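Local coordinates for protein FMN-dependent nitronate monooxygenase (Shewanella oneidensis, PDB 5LSM) that binds FMN and probably uses it with molecular oxygen to oxidise and so detoxify nitronates such as propionate 3-nitronate, at residues Gln17-Gly22 with Leu38-Cys43; Ile30-Ala35 with Ile334-Leu339; Lys64-Asn69 with Lys125-Ser130; Ile172-Leu177 with Ile210-Ala215; Ala262-Leu267 with Gly278-Phe283. All coordinates share one frame; numbering follows the deposited sequence.

Contact 1 of 5, residues Gln17-Gly22 with Leu38-Cys43; sequences QAPMAG and LGSLPC. With FMN (flavin mononucleotide), chain I.
Gln17 meets Ser40 through both backbone and side chain, where the two segments run nearly parallel, 6° apart end to end. Its CB lies 3.9 Å from Leu38 O, the same carbonyl that accepts a hydrogen bond from Gln17 N. CG stands anti to the backbone N (chi1 161°) and the chain bends at chi2, which lays the amide alongside the neighbouring backbone. There OE1 receives Ser40 N at 2.9 Å, the donor standing 42° above the carbonyl plane. NE2 gives one hydrogen bond to Ala18 O and only a weak one, at 3.4 Å, to Ser40 O. The return grip comes from Ser40 OG, which donates to Gln17 O at 2.6 Å, approaching almost in line with the carbonyl. Ser40 OG is also bonded by Asn67 ND2 of the next strand.

Further on, the contact turns apolar: Pro42 CB packs on Pro19 CB (4.1 Å) and on Ala21 CB (4.0 Å), under the loop that reaches the flavin. Ala21 N donates to both N5 and O4 of FMN, the N5 distance being 3.2 Å. A flavin-binding loop leaving the C-terminal end of the first strand is characteristic of FMN-dependent TIM barrels, and here Ser40 and Pro42 of strand 39-42 back it.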
# COMPACT_ATOMS: atom_id res chain seq x y z
N GLN A 17 -12.16 12.37 12.62
CA GLN A 17 -11.00 13.17 12.33
C GLN A 17 -9.81 12.60 13.10
O GLN A 17 -9.85 12.46 14.32
CB GLN A 17 -11.28 14.62 12.69
CG GLN A 17 -10.05 15.47 12.87
CD GLN A 17 -9.78 15.72 14.32
OE1 GLN A 17 -10.69 16.06 15.07
NE2 GLN A 17 -8.53 15.55 14.74
N ALA A 18 -8.77 12.22 12.35
CA ALA A 18 -7.62 11.52 12.94
C ALA A 18 -6.90 12.39 13.98
O ALA A 18 -6.60 13.56 13.73
CB ALA A 18 -6.66 11.09 11.85
N PRO A 19 -6.64 11.82 15.18
CA PRO A 19 -5.87 12.58 16.17
C PRO A 19 -4.44 12.73 15.72
O PRO A 19 -3.76 11.73 15.55
CB PRO A 19 -5.91 11.67 17.39
CG PRO A 19 -6.05 10.30 16.82
CD PRO A 19 -7.02 10.50 15.69
N MET A 20 -3.99 13.95 15.49
CA MET A 20 -2.68 14.16 14.90
C MET A 20 -1.82 14.99 15.83
O MET A 20 -1.99 16.20 15.94
CB MET A 20 -2.83 14.82 13.54
CG MET A 20 -3.58 13.93 12.56
SD MET A 20 -3.80 14.65 10.94
CE MET A 20 -5.17 15.75 11.21
N ALA A 21 -0.94 14.31 16.56
CA ALA A 21 -0.20 14.94 17.65
C ALA A 21 0.80 15.94 17.08
O ALA A 21 1.58 15.61 16.19
CB ALA A 21 0.53 13.90 18.48
N GLY A 22 0.69 17.19 17.54
CA GLY A 22 1.67 18.21 17.22
C GLY A 22 1.19 19.19 16.18
O GLY A 22 1.82 20.22 15.97
N LEU A 38 -16.81 12.73 14.48
CA LEU A 38 -16.11 12.54 15.75
C LEU A 38 -14.79 13.28 15.72
O LEU A 38 -13.89 12.92 14.97
CB LEU A 38 -15.87 11.04 16.04
CG LEU A 38 -15.29 10.66 17.41
CD1 LEU A 38 -16.33 10.76 18.51
CD2 LEU A 38 -14.73 9.24 17.38
N GLY A 39 -14.70 14.35 16.51
CA GLY A 39 -13.45 15.11 16.67
C GLY A 39 -12.52 14.44 17.67
O GLY A 39 -12.97 13.72 18.55
N SER A 40 -11.22 14.69 17.53
CA SER A 40 -10.22 13.92 18.24
C SER A 40 -9.14 14.82 18.81
O SER A 40 -8.62 15.70 18.12
CB SER A 40 -9.57 12.89 17.31
OG SER A 40 -10.53 11.99 16.79
N LEU A 41 -8.81 14.59 20.09
CA LEU A 41 -7.71 15.28 20.77
C LEU A 41 -6.53 14.32 20.89
O LEU A 41 -6.63 13.29 21.56
CB LEU A 41 -8.15 15.78 22.15
CG LEU A 41 -7.09 16.53 22.98
CD1 LEU A 41 -6.60 17.78 22.29
CD2 LEU A 41 -7.57 16.88 24.38
N PRO A 42 -5.45 14.60 20.15
CA PRO A 42 -4.21 13.84 20.35
C PRO A 42 -3.57 14.21 21.68
O PRO A 42 -3.35 15.39 21.94
CB PRO A 42 -3.34 14.27 19.18
CG PRO A 42 -3.82 15.65 18.82
CD PRO A 42 -5.27 15.73 19.22
N CYS A 43 -3.36 13.22 22.55
CA CYS A 43 -2.80 13.46 23.88
C CYS A 43 -1.38 12.96 24.10
O CYS A 43 -0.83 13.17 25.16
CB CYS A 43 -3.71 12.86 24.95
SG CYS A 43 -5.35 13.57 24.86
N1 FMN I . -2.54 8.42 15.15
C2 FMN I . -2.59 8.34 16.51
O2 FMN I . -3.12 7.33 17.04
N3 FMN I . -2.08 9.29 17.31
C4 FMN I . -1.49 10.39 16.81
O4 FMN I . -1.01 11.27 17.55
C4A FMN I . -1.39 10.54 15.35
N5 FMN I . -0.84 11.63 14.81
C5A FMN I . -0.81 11.81 13.48
C6 FMN I . -0.24 12.99 12.99
C7 FMN I . -0.19 13.24 11.64
C7M FMN I . 0.47 14.51 11.17
C8 FMN I . -0.74 12.23 10.69
C8M FMN I . -0.67 12.50 9.20
C9 FMN I . -1.31 11.04 11.16
C9A FMN I . -1.36 10.78 12.54
N10 FMN I . -1.97 9.61 13.11
C10 FMN I . -1.97 9.47 14.51
C1' FMN I . -2.52 8.53 12.28
C2' FMN I . -3.98 8.77 11.93
O2' FMN I . -4.80 8.39 13.05
C3' FMN I . -4.39 7.96 10.69
O3' FMN I . -3.93 6.61 10.82
C4' FMN I . -3.82 8.50 9.38
O4' FMN I . -3.75 9.93 9.34
C5' FMN I . -4.70 7.99 8.24
O5' FMN I . -4.13 8.29 6.97
P FMN I . -4.32 9.69 6.21
O1P FMN I . -5.70 10.22 6.56
O2P FMN I . -4.17 9.31 4.76
O3P FMN I . -3.21 10.50 6.78

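Contact 2 of 5, residues Ile30-Ala35 with Ile334-Leu339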
# COMPACT_ATOMS: atom_id res chain seq x y z
N ILE A 30 -13.24 20.33 18.19
CA ILE A 30 -14.53 21.03 18.35
C ILE A 30 -15.26 21.12 17.01
O ILE A 30 -16.44 20.82 16.92
CB ILE A 30 -14.31 22.47 18.88
CG1 ILE A 30 -13.86 22.46 20.35
CG2 ILE A 30 -15.58 23.31 18.73
CD1 ILE A 30 -13.15 23.73 20.78
N ALA A 31 -14.55 21.59 15.99
CA ALA A 31 -15.20 21.91 14.72
C ALA A 31 -15.78 20.65 14.07
O ALA A 31 -16.87 20.69 13.52
CB ALA A 31 -14.21 22.60 13.76
N VAL A 32 -15.06 19.53 14.17
CA VAL A 32 -15.50 18.28 13.55
C VAL A 32 -16.66 17.64 14.31
O VAL A 32 -17.59 17.09 13.69
CB VAL A 32 -14.34 17.26 13.38
CG1 VAL A 32 -14.87 15.97 12.77
CG2 VAL A 32 -13.24 17.82 12.49
N SER A 33 -16.60 17.69 15.64
CA SER A 33 -17.70 17.16 16.46
C SER A 33 -18.96 18.00 16.31
O SER A 33 -20.05 17.45 16.12
CB SER A 33 -17.30 17.03 17.92
OG SER A 33 -16.43 15.92 18.12
N GLU A 34 -18.80 19.33 16.29
CA GLU A 34 -19.94 20.23 16.05
C GLU A 34 -20.55 20.01 14.69
O GLU A 34 -21.77 20.02 14.54
CB GLU A 34 -19.54 21.70 16.22
CG GLU A 34 -19.59 22.22 17.66
CD GLU A 34 -21.03 22.35 18.21
OE1 GLU A 34 -21.49 21.44 18.96
OE2 GLU A 34 -21.68 23.39 17.93
N ALA A 35 -19.71 19.70 13.70
CA ALA A 35 -20.18 19.46 12.34
C ALA A 35 -20.97 18.17 12.20
O ALA A 35 -21.66 18.00 11.21
CB ALA A 35 -19.02 19.45 11.36
N ILE A 334 -10.06 25.26 3.73
CA ILE A 334 -11.39 25.70 4.12
C ILE A 334 -11.74 25.21 5.52
O ILE A 334 -11.09 24.32 6.02
CB ILE A 334 -12.45 25.23 3.12
CG1 ILE A 334 -12.43 23.71 3.00
CG2 ILE A 334 -12.22 25.89 1.77
CD1 ILE A 334 -13.73 23.14 2.51
N PRO A 335 -12.75 25.82 6.16
CA PRO A 335 -13.07 25.39 7.51
C PRO A 335 -13.36 23.90 7.61
O PRO A 335 -14.07 23.36 6.76
CB PRO A 335 -14.33 26.21 7.85
CG PRO A 335 -14.20 27.45 7.03
CD PRO A 335 -13.50 27.03 5.76
N ALA A 336 -12.81 23.26 8.65
CA ALA A 336 -12.89 21.80 8.85
C ALA A 336 -14.32 21.29 8.93
O ALA A 336 -14.61 20.15 8.53
CB ALA A 336 -12.15 21.41 10.12
N ALA A 337 -15.21 22.10 9.49
CA ALA A 337 -16.63 21.75 9.48
C ALA A 337 -17.17 21.65 8.05
O ALA A 337 -17.82 20.65 7.69
CB ALA A 337 -17.43 22.76 10.29
N ASP A 338 -16.85 22.63 7.21
CA ASP A 338 -17.21 22.60 5.79
C ASP A 338 -16.62 21.37 5.11
O ASP A 338 -17.32 20.66 4.36
CB ASP A 338 -16.69 23.85 5.04
CG ASP A 338 -17.37 25.16 5.50
OD1 ASP A 338 -18.56 25.14 5.87
OD2 ASP A 338 -16.72 26.23 5.41
N LEU A 339 -15.35 21.10 5.40
CA LEU A 339 -14.64 19.94 4.83
C LEU A 339 -15.23 18.61 5.29
O LEU A 339 -15.41 17.69 4.49
CB LEU A 339 -13.15 20.00 5.19
CG LEU A 339 -12.19 19.11 4.44
CD1 LEU A 339 -12.22 19.32 2.94
CD2 LEU A 339 -10.79 19.34 4.98
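Ala35 and Ala337 form the tightest part of this contact, their CB atoms 3.8 Å apart. Ala35 CB is equally close to the backbone, 3.8 Å from Ala337 CA, so a methyl of one helix rests against the main chain of the other. The remaining apolar pairs are looser: Ala31 CB lies 4.3 Å from Ala336 CB, and Val32 CG2 reaches the same methyl at 4.4 Å. Ala336 thus receives two residues of the first helix, whereas Ala337 sits between Ala31 and Ala35, one helical turn apart. Small side chains on both surfaces allow the backbones to come near, as the 5.1 Å between Ala35 CA and Ala337 CA shows.

Polar atoms contribute by packing alone. Ala31 O lies 3.9 Å from Ala337 CB, while its hydrogen bond goes to Ala35 N at 3.0 Å within its own helix. In the partner, Pro335 occupies the N-cap position and its O accepts from Leu339 N, closing the first turn. Ala336 N is held by Glu246 OE1 from outside the contact.

The contact joins helix 26-35 to the beginning of the C-terminal helix 336-342. Val32 and Ala35 continue this packing onto Thr340 and Arg341, while Ser33 OG hydrogen-bonds to Gly39 N and Pro65 O, linking the helix to the segments that carry strands 39-42 and 66-71.

Contact 3 of 5, residues Lys64-Asn69 with Lys125-Ser130. With FMN (flavin mononucleotide), chain I.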
# COMPACT_ATOMS: atom_id res chain seq x y z
N LYS A 64 -21.05 17.53 22.15
CA LYS A 64 -21.04 16.38 21.25
C LYS A 64 -19.83 15.48 21.51
O LYS A 64 -18.85 15.90 22.13
CB LYS A 64 -21.09 16.85 19.80
CG LYS A 64 -22.48 17.31 19.39
CD LYS A 64 -22.49 17.91 18.01
CE LYS A 64 -23.91 18.14 17.52
NZ LYS A 64 -23.90 18.76 16.16
N PRO A 65 -19.93 14.20 21.11
CA PRO A 65 -18.89 13.19 21.33
C PRO A 65 -17.50 13.58 20.83
O PRO A 65 -17.37 14.36 19.88
CB PRO A 65 -19.39 11.98 20.56
CG PRO A 65 -20.88 12.14 20.56
CD PRO A 65 -21.14 13.61 20.50
N ILE A 66 -16.49 13.14 21.57
CA ILE A 66 -15.11 13.32 21.17
C ILE A 66 -14.29 12.09 21.49
O ILE A 66 -14.68 11.26 22.32
CB ILE A 66 -14.46 14.52 21.88
CG1 ILE A 66 -14.24 14.21 23.35
CG2 ILE A 66 -15.31 15.76 21.70
CD1 ILE A 66 -13.92 15.44 24.17
N ASN A 67 -13.11 12.05 20.90
CA ASN A 67 -12.20 10.92 20.92
C ASN A 67 -10.90 11.47 21.46
O ASN A 67 -10.41 12.45 20.93
CB ASN A 67 -12.03 10.40 19.49
CG ASN A 67 -10.80 9.51 19.29
OD1 ASN A 67 -10.33 8.82 20.21
ND2 ASN A 67 -10.32 9.46 18.06
N VAL A 68 -10.44 10.97 22.60
CA VAL A 68 -9.11 11.36 23.10
C VAL A 68 -8.12 10.23 22.85
O VAL A 68 -8.44 9.05 23.04
CB VAL A 68 -9.12 11.77 24.61
CG1 VAL A 68 -10.25 12.74 24.88
CG2 VAL A 68 -9.26 10.55 25.51
N ASN A 69 -6.95 10.60 22.33
CA ASN A 69 -5.99 9.63 21.78
C ASN A 69 -4.73 9.55 22.63
O ASN A 69 -4.18 10.59 23.01
CB ASN A 69 -5.62 10.03 20.35
CG ASN A 69 -4.64 9.06 19.72
OD1 ASN A 69 -3.43 9.31 19.70
ND2 ASN A 69 -5.15 7.90 19.30
N LYS A 125 -14.69 12.05 31.17
CA LYS A 125 -15.42 10.86 30.67
C LYS A 125 -15.71 10.89 29.17
O LYS A 125 -16.86 11.01 28.76
CB LYS A 125 -16.72 10.65 31.45
CG LYS A 125 -16.48 10.17 32.87
CD LYS A 125 -17.70 9.47 33.42
CE LYS A 125 -18.93 10.37 33.38
NZ LYS A 125 -19.94 9.92 34.38
N PRO A 126 -14.65 10.75 28.35
CA PRO A 126 -14.72 10.83 26.90
C PRO A 126 -15.59 9.76 26.29
O PRO A 126 -15.50 8.61 26.66
CB PRO A 126 -13.27 10.60 26.47
CG PRO A 126 -12.46 11.05 27.63
CD PRO A 126 -13.26 10.66 28.83
N GLU A 127 -16.32 10.12 25.26
CA GLU A 127 -17.19 9.19 24.57
C GLU A 127 -16.34 8.09 23.93
O GLU A 127 -16.67 6.90 24.01
CB GLU A 127 -18.03 9.92 23.53
CG GLU A 127 -19.09 10.86 24.14
CD GLU A 127 -18.48 12.08 24.85
OE1 GLU A 127 -17.35 12.51 24.49
OE2 GLU A 127 -19.14 12.64 25.75
N VAL A 128 -15.21 8.47 23.37
CA VAL A 128 -14.27 7.45 22.95
C VAL A 128 -12.83 7.76 23.33
O VAL A 128 -12.44 8.92 23.45
CB VAL A 128 -14.43 7.01 21.45
CG1 VAL A 128 -15.77 7.45 20.85
CG2 VAL A 128 -13.27 7.45 20.60
N VAL A 129 -12.12 6.68 23.66
CA VAL A 129 -10.71 6.69 23.95
C VAL A 129 -10.00 5.78 22.92
O VAL A 129 -10.34 4.59 22.77
CB VAL A 129 -10.45 6.13 25.36
CG1 VAL A 129 -8.96 6.00 25.63
CG2 VAL A 129 -11.12 6.99 26.42
N SER A 130 -9.06 6.35 22.19
CA SER A 130 -8.40 5.62 21.14
C SER A 130 -6.97 5.44 21.59
O SER A 130 -6.45 6.26 22.33
CB SER A 130 -8.48 6.37 19.80
OG SER A 130 -7.97 7.70 19.93
N1 FMN I . -2.54 8.42 15.15
C2 FMN I . -2.59 8.34 16.51
O2 FMN I . -3.12 7.33 17.04
N3 FMN I . -2.08 9.29 17.31
C4 FMN I . -1.49 10.39 16.81
O4 FMN I . -1.01 11.27 17.55
C4A FMN I . -1.39 10.54 15.35
N5 FMN I . -0.84 11.63 14.81
C5A FMN I . -0.81 11.81 13.48
C6 FMN I . -0.24 12.99 12.99
C7 FMN I . -0.19 13.24 11.64
C7M FMN I . 0.47 14.51 11.17
C8 FMN I . -0.74 12.23 10.69
C8M FMN I . -0.67 12.50 9.20
C9 FMN I . -1.31 11.04 11.16
C9A FMN I . -1.36 10.78 12.54
N10 FMN I . -1.97 9.61 13.11
C10 FMN I . -1.97 9.47 14.51
C1' FMN I . -2.52 8.53 12.28
C2' FMN I . -3.98 8.77 11.93
O2' FMN I . -4.80 8.39 13.05
C3' FMN I . -4.39 7.96 10.69
O3' FMN I . -3.93 6.61 10.82
C4' FMN I . -3.82 8.50 9.38
O4' FMN I . -3.75 9.93 9.34
C5' FMN I . -4.70 7.99 8.24
O5' FMN I . -4.13 8.29 6.97
P FMN I . -4.32 9.69 6.21
O1P FMN I . -5.70 10.22 6.56
O2P FMN I . -4.17 9.31 4.76
O3P FMN I . -3.21 10.50 6.78
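Asn67 and Asn69 both hold CG anti to the backbone N (chi1 162° in Asn67), and Ser130 places OG between its backbone N and carbonyl carbon (chi1 55°); together these torsions bring three polar tips to one point. Ser130 OG donates to Asn67 OD1 at 2.6 Å, in the carbonyl plane and on a lone pair. The same OG accepts Asn69 ND2 at 2.9 Å, only 6° out of the amide plane, so the hydroxyl helps set the rotation of the Asn69 amide. That amide then faces the flavin: OD1 accepts a hydrogen bond from FMN N3 at 2.7 Å, and ND2 makes a weak bond to FMN O2. Ser130 is therefore a second-shell residue for the flavin pyrimidine ring.

The backbones pair in parallel register, Asn67 with Val128, Val68 with Val129 and Asn69 with Ser130. Their ladder comprises Val128 N to Ile66 O, Val68 N to Val128 O, and Ser130 N to Val68 O. Beside Pro65, Glu127 OE1 extends the ladder by accepting Ile66 N at 3.1 Å, met from above the carboxylate plane, while OE2 forms a salt bridge with Arg59.

On the face away from the asparagines, Val68 CG2 packs against Pro126 CG at 3.9 Å and Val129 CG2 at 4.1 Å. Leu55 of helix 48-59 and Leu121 of helix 115-124 cover that face, while strand 39-42 borders strand 66-71 on its other edge.

Contact 4 of 5, residues Ile172-Leu177 with Ile210-Ala215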
# COMPACT_ATOMS: atom_id res chain seq x y z
N ILE A 172 -12.13 -1.33 15.65
CA ILE A 172 -10.77 -1.47 15.17
C ILE A 172 -10.52 -0.43 14.11
O ILE A 172 -11.30 -0.34 13.16
CB ILE A 172 -10.59 -2.86 14.51
CG1 ILE A 172 -10.77 -3.95 15.55
CG2 ILE A 172 -9.20 -2.98 13.85
CD1 ILE A 172 -10.68 -5.34 14.97
N ILE A 173 -9.42 0.31 14.21
CA ILE A 173 -9.00 1.18 13.11
C ILE A 173 -8.02 0.40 12.22
O ILE A 173 -6.92 0.06 12.65
CB ILE A 173 -8.31 2.48 13.61
CG1 ILE A 173 -9.20 3.26 14.58
CG2 ILE A 173 -7.95 3.37 12.44
CD1 ILE A 173 -8.42 4.15 15.53
N ALA A 174 -8.43 0.12 10.99
CA ALA A 174 -7.55 -0.54 10.02
C ALA A 174 -6.73 0.49 9.27
O ALA A 174 -7.26 1.12 8.36
CB ALA A 174 -8.41 -1.31 9.02
N GLN A 175 -5.47 0.72 9.66
CA GLN A 175 -4.64 1.69 8.88
C GLN A 175 -3.75 1.03 7.87
O GLN A 175 -2.79 0.38 8.21
CB GLN A 175 -3.84 2.70 9.71
CG GLN A 175 -2.87 2.07 10.66
CD GLN A 175 -1.61 2.88 10.88
OE1 GLN A 175 -0.61 2.33 11.29
NE2 GLN A 175 -1.66 4.19 10.66
N GLY A 176 -4.10 1.25 6.60
CA GLY A 176 -3.26 0.87 5.50
C GLY A 176 -1.95 1.62 5.51
O GLY A 176 -1.86 2.71 6.07
N LEU A 177 -0.97 1.06 4.81
CA LEU A 177 0.33 1.69 4.63
C LEU A 177 0.27 3.08 4.04
O LEU A 177 1.22 3.83 4.17
CB LEU A 177 1.24 0.80 3.75
CG LEU A 177 1.89 -0.43 4.40
CD1 LEU A 177 2.70 -1.21 3.39
CD2 LEU A 177 2.78 -0.00 5.55
N ILE A 210 -16.72 -7.09 15.16
CA ILE A 210 -16.89 -5.69 15.54
C ILE A 210 -16.68 -4.70 14.39
O ILE A 210 -16.28 -5.08 13.30
CB ILE A 210 -16.00 -5.30 16.74
CG1 ILE A 210 -14.50 -5.49 16.41
CG2 ILE A 210 -16.42 -6.09 17.96
CD1 ILE A 210 -13.58 -5.22 17.58
N PRO A 211 -17.11 -3.43 14.60
CA PRO A 211 -17.05 -2.47 13.49
C PRO A 211 -15.62 -2.09 13.12
O PRO A 211 -14.76 -2.02 13.99
CB PRO A 211 -17.80 -1.25 14.04
CG PRO A 211 -18.68 -1.81 15.11
CD PRO A 211 -17.90 -2.91 15.73
N VAL A 212 -15.41 -1.77 11.85
CA VAL A 212 -14.10 -1.45 11.35
C VAL A 212 -14.09 -0.06 10.73
O VAL A 212 -14.96 0.30 9.93
CB VAL A 212 -13.62 -2.49 10.32
CG1 VAL A 212 -12.18 -2.21 9.91
CG2 VAL A 212 -13.72 -3.90 10.90
N ILE A 213 -13.16 0.75 11.21
CA ILE A 213 -12.91 2.10 10.73
C ILE A 213 -11.75 2.10 9.72
O ILE A 213 -10.66 1.59 10.00
CB ILE A 213 -12.54 3.04 11.91
CG1 ILE A 213 -13.69 3.07 12.94
CG2 ILE A 213 -12.22 4.44 11.39
CD1 ILE A 213 -13.26 3.24 14.38
N ALA A 214 -11.99 2.67 8.55
CA ALA A 214 -10.97 2.72 7.53
C ALA A 214 -10.07 3.93 7.72
O ALA A 214 -10.54 5.07 7.80
CB ALA A 214 -11.59 2.70 6.15
N ALA A 215 -8.76 3.66 7.80
CA ALA A 215 -7.72 4.68 7.81
C ALA A 215 -6.65 4.41 6.73
O ALA A 215 -6.19 3.28 6.56
CB ALA A 215 -7.06 4.72 9.18
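Ile172 to Gly176 pair with Pro211 to Ala215 through five backbone hydrogen bonds in a parallel ladder. Ile172 N reaches Pro211 O at 3.2 Å, Ile213 N returns to Ile172 O, Ala174 N gives to Ile213 O, Ala215 N to Ala174 O, and Gly176 N to Ala215 O. The strand axes approach to 4.7 Å and cross at -28°. Weaker CA-H...O contacts fill in between, the shortest being Gln175 CA to Ala215 O at 3.2 Å.

Apolar contacts divide between the two faces. On the side of Ile172, Ala174 and Val212, Ala174 CB meets Val212 CG1 at 4.0 Å. Before the strand proper, Ile210 crosses Ile172 at about a right angle and sets its CD1 3.7 Å from Ile172 CG1. On the side of Ile173, Gln175, Ile213 and Ala215, chi1 -56° sets Ile173 CG1 beside the backbone N and leaves CG2 anti to that N, 3.6 Å from Ala215 CB, while the CG1 branch meets Ile213 CD1 at 4.1 Å.

The polar end of Gln175 turns from the neighbouring strand: OE1 accepts Gly184 N, and NE2 makes a weak hydrogen bond to FMN O3'. Its CB remains 3.8 Å from Ala215 CB.

Helix 197-207 connects the strands in a beta-alpha-beta crossover and covers Ala174, Val212 and Ala214. Strand 150-155 flanks strand 171-175, and Leu5 of helix 4-9 packs on Ile213 across the opposite face.

Contact 5 of 5, residues Ala262-Leu267 with Gly278-Phe283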
# COMPACT_ATOMS: atom_id res chain seq x y z
N ALA A 262 5.25 16.72 -1.98
CA ALA A 262 4.27 16.07 -1.14
C ALA A 262 3.88 14.69 -1.66
O ALA A 262 3.53 13.82 -0.88
CB ALA A 262 3.03 16.94 -1.00
N GLN A 263 3.93 14.50 -2.98
CA GLN A 263 3.59 13.22 -3.61
C GLN A 263 4.51 12.06 -3.27
O GLN A 263 4.08 10.91 -3.32
CB GLN A 263 3.53 13.37 -5.14
CG GLN A 263 2.31 14.15 -5.63
CD GLN A 263 2.46 14.62 -7.07
OE1 GLN A 263 2.83 15.77 -7.33
NE2 GLN A 263 2.19 13.72 -8.03
N HIS A 264 5.78 12.35 -2.95
CA HIS A 264 6.74 11.29 -2.59
C HIS A 264 6.92 11.18 -1.07
O HIS A 264 7.53 12.06 -0.45
CB HIS A 264 8.10 11.52 -3.26
CG HIS A 264 9.09 10.42 -3.01
ND1 HIS A 264 10.44 10.57 -3.21
CD2 HIS A 264 8.91 9.13 -2.61
CE1 HIS A 264 11.06 9.44 -2.91
NE2 HIS A 264 10.16 8.55 -2.55
N THR A 265 6.37 10.12 -0.48
CA THR A 265 6.49 9.90 0.95
C THR A 265 7.18 8.58 1.19
O THR A 265 7.37 7.82 0.25
CB THR A 265 5.12 9.85 1.66
OG1 THR A 265 4.35 8.77 1.15
CG2 THR A 265 4.38 11.14 1.46
N ALA A 266 7.61 8.35 2.43
CA ALA A 266 8.18 7.06 2.79
C ALA A 266 8.17 6.82 4.28
O ALA A 266 8.13 7.76 5.08
CB ALA A 266 9.60 6.92 2.24
N LEU A 267 8.21 5.56 4.66
CA LEU A 267 8.32 5.19 6.06
C LEU A 267 9.74 5.49 6.53
O LEU A 267 10.70 5.12 5.86
CB LEU A 267 7.99 3.72 6.23
CG LEU A 267 6.59 3.30 5.80
CD1 LEU A 267 6.42 1.80 5.98
CD2 LEU A 267 5.56 4.06 6.61
N GLY A 278 6.19 10.17 6.13
CA GLY A 278 6.28 11.61 5.94
C GLY A 278 6.85 11.97 4.59
O GLY A 278 7.52 11.18 3.98
N ILE A 279 6.56 13.18 4.12
CA ILE A 279 7.14 13.68 2.89
C ILE A 279 8.66 13.51 2.93
O ILE A 279 9.27 13.70 3.98
CB ILE A 279 6.77 15.15 2.66
CG1 ILE A 279 5.26 15.29 2.46
CG2 ILE A 279 7.49 15.68 1.42
CD1 ILE A 279 4.74 16.67 2.73
N VAL A 280 9.25 13.06 1.82
CA VAL A 280 10.67 12.67 1.79
C VAL A 280 11.51 13.93 1.77
O VAL A 280 11.27 14.81 0.96
CB VAL A 280 11.01 11.79 0.56
CG1 VAL A 280 12.52 11.73 0.32
CG2 VAL A 280 10.45 10.38 0.74
N ASN A 281 12.46 14.01 2.71
CA ASN A 281 13.37 15.15 2.79
C ASN A 281 14.85 14.72 2.79
O ASN A 281 15.17 13.53 2.63
CB ASN A 281 13.02 16.05 3.99
CG ASN A 281 12.97 15.30 5.33
OD1 ASN A 281 13.68 14.35 5.57
ND2 ASN A 281 12.17 15.80 6.24
N ARG A 282 15.76 15.70 2.87
CA ARG A 282 17.20 15.44 2.76
C ARG A 282 17.64 14.44 3.82
O ARG A 282 18.39 13.49 3.53
CB ARG A 282 17.99 16.75 2.92
CG ARG A 282 19.51 16.61 2.89
CD ARG A 282 20.18 17.90 3.33
NE ARG A 282 21.61 17.75 3.61
CZ ARG A 282 22.34 18.64 4.29
NH1 ARG A 282 21.78 19.75 4.77
NH2 ARG A 282 23.63 18.40 4.55
N PHE A 283 17.19 14.67 5.05
CA PHE A 283 17.59 13.83 6.17
C PHE A 283 17.21 12.36 5.87
O PHE A 283 18.06 11.47 5.96
CB PHE A 283 16.94 14.35 7.47
CG PHE A 283 17.39 13.64 8.72
CD1 PHE A 283 18.73 13.31 8.93
CD2 PHE A 283 16.48 13.33 9.71
CE1 PHE A 283 19.13 12.66 10.08
CE2 PHE A 283 16.86 12.66 10.85
CZ PHE A 283 18.19 12.32 11.03
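Val280 sets its CG2 methyl over the imidazole of His264, 3.7 Å from the ring centroid and 6° off the normal, a CH-pi contact centred on the face. The same methyl touches Ala266 CB at 3.9 Å, so it lies against two residues of segment 262-267. His264 CG is anti to the backbone N (chi1 -176°), which carries the ring out alongside Val280. Its tip is fixed from beyond the chain: His264 NE2 is hydrogen-bonded to Thr192 OG1 of the second subunit, where Asp190 of that subunit also packs against His264.

Backbone pairing holds these side chains in place. Val280 N donates to His264 O at 3.0 Å. Ala266 and Gly278 form an antiparallel hydrogen-bonded pair with both bonds present, Ala266 N to Gly278 O at 3.2 Å and Gly278 N to Ala266 O at 3.3 Å. Next to this pair, Thr265 and Ile279 form a non-hydrogen-bonded pair with CA atoms 4.3 Å apart, and Thr265 OG1 bonds to Arg277.

On the other flank, Ile279 CG1 packs at 3.8 Å on Ala262 CA, with its CD1 near Ala262 CB. Past Val280, Asn281 is the N-cap of helix 282-287, its OD1 accepting Met284 N.

The pairing belongs to the hairpin of strands 265-268 and 276-279; strand 181-182 extends the antiparallel sheet beside 276-279, and helix 251-258 precedes the hairpin.

Overall arrangement
Contacts 1, 3 and 4 all lie on the eight-stranded parallel barrel of the TIM fold. Contacts 1 and 3 have centres 10 Å apart, share neighbouring strands 39-42 and 66-71, and both touch FMN; contact 4, about 16 Å from contact 1 between centres, brings Gln175 to the same cofactor. Contact 2 packs the first barrel helix against the C-terminal one, joining segments with 298 residues between them, so the chain between them includes contacts 3, 4 and 5. Contact 5 belongs to a separate antiparallel sheet, its centre about 31 Å from that of contact 3, and meets contact 4 through Leu177 and Leu267. The barrel thus supplies much of the flavin site, while the hairpin faces the second subunit.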